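Local atomic coordinates of SaTIE-TED (Staphylococcus aureus, PDB entry 6FX6), a protein that is of unknown function but, as the thioester domain of an LPXTG-anchored staphylococcal surface protein, probably contributes to attachment of the bacterium to host surfaces. Residues Ile104-Leu107 and Lys111-Thr114. Sequence-based numbering, arbitrary orientation.
Sequences IWEL and KYHT
Y112 brings its phenol end-on to the W105 side chain and its CE2 edge to E106, joining the last turn of helix 94-107 to strand 111-115 in a helix-loop-strand connection of the thioester domain. Only three residues separate the two segments, so the tyrosine folds back from its strand onto the helix that precedes it. Its CG stands beside the backbone N, anti to the carbonyl carbon (chi1 -55°), and the long, flat side chain carries OH to the helix, 3.4 Å from W105 CB. A hydroxyl suits this place because M102 O, within the same helix, receives it in a hydrogen bond. The tryptophan and tyrosine side chains run at about a right angle. Y112 OH meets the indole at its edge, near the ring plane, 4.0 Å from W105 CE3. A large, flat indole suits this buried place, since it also packs nearly parallel to the ring of Y22 on strand 20-24, the antiparallel partner of strand 111-115, while its CB and edge receive the tyrosine hydroxyl.

E106 works on another part of the phenol. Its CG methylene supplies the apolar contact. The chain bends at chi2, and the carboxylate plane stands 79° from that of the ring. The charged end is engaged by helix 121-134, where K125 forms a salt bridge and Y121 a hydrogen bond with OE2. Glutamate thus serves both partners, oxygen for helix 121-134 and aliphatic carbon for the ring: its CG sits at the ring edge, 3.5 Å from Y112 CE2.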
loop_
_atom_site.group_PDB
_atom_site.type_symbol
_atom_site.label_atom_id
_atom_site.label_comp_id
_atom_site.label_asym_id
_atom_site.label_seq_id
_atom_site.Cartn_x
_atom_site.Cartn_y
_atom_site.Cartn_z
ATOM N N ILE A 104 -6.824 2.246 9.532
ATOM C CA ILE A 104 -6.990 3.490 8.772
ATOM C C ILE A 104 -7.727 4.517 9.622
ATOM O O ILE A 104 -7.303 5.668 9.712
ATOM C CB ILE A 104 -7.733 3.245 7.429
ATOM C CG1 ILE A 104 -6.784 2.578 6.429
ATOM C CG2 ILE A 104 -8.287 4.542 6.836
ATOM C CD1 ILE A 104 -7.477 1.917 5.254
ATOM N N TRP A 105 -8.819 4.093 10.250
ATOM C CA TRP A 105 -9.606 4.981 11.105
ATOM C C TRP A 105 -8.882 5.456 12.366
ATOM O O TRP A 105 -9.176 6.548 12.841
ATOM C CB TRP A 105 -10.939 4.337 11.501
ATOM C CG TRP A 105 -12.014 4.371 10.462
ATOM C CD1 TRP A 105 -12.002 5.024 9.259
ATOM C CD2 TRP A 105 -13.296 3.759 10.568
ATOM N NE1 TRP A 105 -13.190 4.829 8.601
ATOM C CE2 TRP A 105 -14.005 4.059 9.385
ATOM C CE3 TRP A 105 -13.917 2.981 11.552
ATOM C CZ2 TRP A 105 -15.303 3.599 9.151
ATOM C CZ3 TRP A 105 -15.206 2.519 11.319
ATOM C CH2 TRP A 105 -15.885 2.829 10.124
ATOM N N GLU A 106 -7.959 4.660 12.910
ATOM C CA GLU A 106 -7.119 5.120 14.032
ATOM C C GLU A 106 -6.300 6.356 13.675
ATOM O O GLU A 106 -6.125 7.236 14.512
ATOM C CB GLU A 106 -6.174 4.022 14.538
ATOM C CG GLU A 106 -6.867 2.928 15.336
ATOM C CD GLU A 106 -6.004 2.305 16.425
ATOM O OE1 GLU A 106 -5.315 3.057 17.149
ATOM O OE2 GLU A 106 -6.036 1.060 16.576
ATOM N N LEU A 107 -5.811 6.417 12.437
ATOM C CA LEU A 107 -5.058 7.581 11.956
ATOM C C LEU A 107 -5.919 8.814 11.690
ATOM O O LEU A 107 -5.397 9.923 11.637
ATOM C CB LEU A 107 -4.276 7.233 10.684
ATOM C CG LEU A 107 -3.101 6.271 10.840
ATOM C CD1 LEU A 107 -2.510 6.006 9.466
ATOM C CD2 LEU A 107 -2.041 6.822 11.796
ATOM N N LYS A 111 -11.509 6.240 18.027
ATOM C CA LYS A 111 -11.093 5.658 19.305
ATOM C C LYS A 111 -12.041 4.509 19.646
ATOM O O LYS A 111 -13.264 4.686 19.611
ATOM C CB LYS A 111 -11.130 6.720 20.407
ATOM C CG LYS A 111 -10.259 7.941 20.130
ATOM C CD LYS A 111 -10.336 8.948 21.267
ATOM C CE LYS A 111 -9.294 10.048 21.119
ATOM N NZ LYS A 111 -9.272 10.962 22.300
ATOM N N TYR A 112 -11.481 3.342 19.972
ATOM C CA TYR A 112 -12.272 2.128 20.211
ATOM C C TYR A 112 -12.403 1.845 21.696
ATOM O O TYR A 112 -11.396 1.671 22.385
ATOM C CB TYR A 112 -11.634 0.933 19.504
ATOM C CG TYR A 112 -11.435 1.204 18.040
ATOM C CD1 TYR A 112 -12.533 1.439 17.211
ATOM C CD2 TYR A 112 -10.161 1.265 17.482
ATOM C CE1 TYR A 112 -12.372 1.717 15.868
ATOM C CE2 TYR A 112 -9.991 1.539 16.137
ATOM C CZ TYR A 112 -11.098 1.764 15.335
ATOM O OH TYR A 112 -10.939 2.039 14.008
ATOM N N HIS A 113 -13.648 1.799 22.169
ATOM C CA HIS A 113 -13.959 1.501 23.567
ATOM C C HIS A 113 -14.122 -0.005 23.776
ATOM O O HIS A 113 -13.680 -0.539 24.797
ATOM C CB HIS A 113 -15.224 2.249 24.007
ATOM C CG HIS A 113 -15.195 3.711 23.689
ATOM N ND1 HIS A 113 -14.534 4.632 24.472
ATOM C CD2 HIS A 113 -15.723 4.408 22.655
ATOM C CE1 HIS A 113 -14.666 5.835 23.943
ATOM N NE2 HIS A 113 -15.384 5.727 22.839
ATOM N N THR A 114 -14.761 -0.671 22.811
ATOM C CA THR A 114 -14.954 -2.125 22.823
ATOM C C THR A 114 -14.599 -2.684 21.457
ATOM O O THR A 114 -14.943 -2.082 20.434
ATOM C CB THR A 114 -16.423 -2.494 23.139
ATOM O OG1 THR A 114 -16.800 -1.913 24.390
ATOM C CG2 THR A 114 -16.626 -4.013 23.214
#